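Side-chain contact in spectinomycin 9-adenylyltransferase (Enterococcus faecalis, PDB 6SXJ), which confers resistance to spectinomycin by transferring the adenylyl group of ATP to the drug's 9-hydroxyl: residues E105-Y108 with G109-Q113. Sequence-based numbering, arbitrary orientation.
Sequences EFIY and GEWLQ
Tyr108, on strand 103-108, meets Glu110 and Gln113 through its phenol in a small polar network that ties the strand to the turn after it. The phenol OH of Tyr108 donates to OE2 of Glu110 in a very short bond of 2.5 Å, the carboxylate oxygen lying at the ring edge, in its plane. Ring and carboxylate planes stand 60° apart, and a bend at chi2 of Glu110 (-60°) folds the acid back toward the phenol. NE2 of Gln113 bridges the pair: it reaches OE1 of Glu110 at 3.1 Å, on the syn side but tilted out of the carboxylate plane, with a fairly straight N-H (163°), and OH of Tyr108 only weakly. Ser73 also bonds to OE2 of Glu110, and Arg70 to OE1 of Gln113.

Apolar contacts lie on the strand's other side. CG1 of Ile107, carried anti to the backbone N, comes within 3.9 Å of CZ2 of Trp111, while its CG2 branch meets CD1 of Leu112 at the same distance. CA of Gly109 lies 3.5 Å above one face of the Trp111 indole, offset toward its rim.

Backbone bonds shape the 3-10 turn, Leu112 N to Gly109 O and Gln113 N to Glu110 O, leading into helix 113-117. The Glu110 carboxylate is thus gripped through both oxygens, its negative charge probably eased by the phenol, Ser73 and the amide, in bonds that link Tyr108 to the turn before that helix.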
ATOM      1  N   GLU A 105      -4.064  -6.525 -12.105  1.00 51.62           N
ATOM      2  CA  GLU A 105      -3.472  -6.666 -13.431  1.00 56.06           C
ATOM      3  C   GLU A 105      -1.986  -6.355 -13.469  1.00 46.98           C
ATOM      4  O   GLU A 105      -1.272  -6.880 -14.331  1.00 57.14           O
ATOM      5  CB  GLU A 105      -4.194  -5.741 -14.422  1.00 53.07           C
ATOM      6  CG  GLU A 105      -3.503  -5.615 -15.778  1.00 63.17           C
ATOM      7  CD  GLU A 105      -3.661  -6.869 -16.618  1.00 66.08           C
ATOM      8  OE1 GLU A 105      -4.403  -7.767 -16.197  1.00 62.26           O
ATOM      9  OE2 GLU A 105      -3.061  -6.961 -17.704  1.00 70.30           O
ATOM     10  N   PHE A 106      -1.506  -5.492 -12.582  1.00 47.45           N
ATOM     11  CA  PHE A 106      -0.136  -5.012 -12.659  1.00 47.79           C
ATOM     12  C   PHE A 106       0.161  -4.245 -11.386  1.00 46.86           C
ATOM     13  O   PHE A 106      -0.725  -3.607 -10.809  1.00 49.40           O
ATOM     14  CB  PHE A 106       0.075  -4.117 -13.887  1.00 53.87           C
ATOM     15  CG  PHE A 106       1.420  -3.450 -13.934  1.00 57.36           C
ATOM     16  CD1 PHE A 106       2.509  -4.111 -14.465  1.00 54.62           C
ATOM     17  CD2 PHE A 106       1.593  -2.153 -13.454  1.00 54.18           C
ATOM     18  CE1 PHE A 106       3.749  -3.505 -14.517  1.00 54.91           C
ATOM     19  CE2 PHE A 106       2.834  -1.541 -13.498  1.00 49.24           C
ATOM     20  CZ  PHE A 106       3.913  -2.220 -14.036  1.00 56.28           C
ATOM     21  N   ILE A 107       1.415  -4.314 -10.956  1.00 44.40           N
ATOM     22  CA  ILE A 107       1.867  -3.563  -9.794  1.00 55.54           C
ATOM     23  C   ILE A 107       3.270  -3.052 -10.077  1.00 58.80           C
ATOM     24  O   ILE A 107       4.168  -3.842 -10.392  1.00 46.66           O
ATOM     25  CB  ILE A 107       1.852  -4.416  -8.514  1.00 47.46           C
ATOM     26  CG1 ILE A 107       2.544  -3.673  -7.366  1.00 48.06           C
ATOM     27  CG2 ILE A 107       2.523  -5.765  -8.767  1.00 61.18           C
ATOM     28  CD1 ILE A 107       1.724  -2.497  -6.798  1.00 52.88           C
ATOM     29  N   TYR A 108       3.457  -1.735  -9.964  1.00 42.86           N
ATOM     30  CA  TYR A 108       4.778  -1.154  -9.794  1.00 40.27           C
ATOM     31  C   TYR A 108       5.004  -0.931  -8.307  1.00 41.93           C
ATOM     32  O   TYR A 108       4.163  -0.328  -7.631  1.00 46.45           O
ATOM     33  CB  TYR A 108       4.973   0.177 -10.531  1.00 49.71           C
ATOM     34  CG  TYR A 108       6.420   0.618 -10.397  1.00 48.03           C
ATOM     35  CD1 TYR A 108       7.360   0.295 -11.369  1.00 58.75           C
ATOM     36  CD2 TYR A 108       6.861   1.295  -9.268  1.00 44.53           C
ATOM     37  CE1 TYR A 108       8.690   0.659 -11.230  1.00 57.84           C
ATOM     38  CE2 TYR A 108       8.179   1.661  -9.123  1.00 49.63           C
ATOM     39  CZ  TYR A 108       9.093   1.334 -10.102  1.00 51.03           C
ATOM     40  OH  TYR A 108      10.413   1.696  -9.946  1.00 44.60           O
ATOM     41  N   GLY A 109       6.142  -1.409  -7.808  1.00 41.45           N
ATOM     42  CA  GLY A 109       6.512  -1.268  -6.413  1.00 41.55           C
ATOM     43  C   GLY A 109       7.999  -1.501  -6.234  1.00 48.83           C
ATOM     44  O   GLY A 109       8.563  -2.398  -6.870  1.00 52.72           O
ATOM     45  N   GLU A 110       8.646  -0.709  -5.377  1.00 50.22           N
ATOM     46  CA  GLU A 110      10.096  -0.775  -5.270  1.00 51.95           C
ATOM     47  C   GLU A 110      10.574  -2.046  -4.585  1.00 48.45           C
ATOM     48  O   GLU A 110      11.714  -2.455  -4.816  1.00 47.26           O
ATOM     49  CB  GLU A 110      10.627   0.448  -4.519  1.00 45.07           C
ATOM     50  CG  GLU A 110      10.568   1.738  -5.327  1.00 53.00           C
ATOM     51  CD  GLU A 110      11.379   1.671  -6.604  1.00 58.32           C
ATOM     52  OE1 GLU A 110      12.444   1.015  -6.609  1.00 52.65           O
ATOM     53  OE2 GLU A 110      10.941   2.255  -7.618  1.00 49.33           O
ATOM     54  N   TRP A 111       9.745  -2.674  -3.745  1.00 48.04           N
ATOM     55  CA  TRP A 111      10.112  -3.967  -3.169  1.00 54.01           C
ATOM     56  C   TRP A 111      10.299  -5.037  -4.233  1.00 49.65           C
ATOM     57  O   TRP A 111      10.832  -6.108  -3.926  1.00 55.32           O
ATOM     58  CB  TRP A 111       9.057  -4.435  -2.163  1.00 43.05           C
ATOM     59  CG  TRP A 111       7.707  -4.693  -2.771  1.00 49.60           C
ATOM     60  CD1 TRP A 111       7.226  -5.883  -3.221  1.00 52.72           C
ATOM     61  CD2 TRP A 111       6.667  -3.732  -2.990  1.00 53.52           C
ATOM     62  NE1 TRP A 111       5.954  -5.724  -3.713  1.00 47.65           N
ATOM     63  CE2 TRP A 111       5.585  -4.415  -3.576  1.00 51.21           C
ATOM     64  CE3 TRP A 111       6.545  -2.362  -2.737  1.00 54.30           C
ATOM     65  CZ2 TRP A 111       4.402  -3.776  -3.922  1.00 47.72           C
ATOM     66  CZ3 TRP A 111       5.371  -1.729  -3.082  1.00 58.05           C
ATOM     67  CH2 TRP A 111       4.314  -2.432  -3.668  1.00 57.63           C
ATOM     68  N   LEU A 112       9.891  -4.764  -5.471  1.00 52.98           N
ATOM     69  CA  LEU A 112       9.992  -5.696  -6.581  1.00 48.93           C
ATOM     70  C   LEU A 112      11.144  -5.373  -7.526  1.00 50.83           C
ATOM     71  O   LEU A 112      11.283  -6.027  -8.569  1.00 48.12           O
ATOM     72  CB  LEU A 112       8.680  -5.704  -7.367  1.00 47.57           C
ATOM     73  CG  LEU A 112       7.426  -6.313  -6.745  1.00 51.97           C
ATOM     74  CD1 LEU A 112       6.216  -5.918  -7.575  1.00 40.19           C
ATOM     75  CD2 LEU A 112       7.555  -7.835  -6.654  1.00 46.19           C
ATOM     76  N   GLN A 113      11.975  -4.385  -7.192  1.00 57.31           N
ATOM     77  CA  GLN A 113      12.983  -3.925  -8.144  1.00 60.99           C
ATOM     78  C   GLN A 113      13.993  -5.026  -8.460  1.00 48.89           C
ATOM     79  O   GLN A 113      14.307  -5.273  -9.628  1.00 52.45           O
ATOM     80  CB  GLN A 113      13.682  -2.677  -7.601  1.00 57.08           C
ATOM     81  CG  GLN A 113      14.420  -1.863  -8.660  1.00 54.04           C
ATOM     82  CD  GLN A 113      13.511  -1.312  -9.727  1.00 59.82           C
ATOM     83  OE1 GLN A 113      13.446  -1.840 -10.839  1.00 52.72           O
ATOM     84  NE2 GLN A 113      12.807  -0.233  -9.405  1.00 62.78           N
TER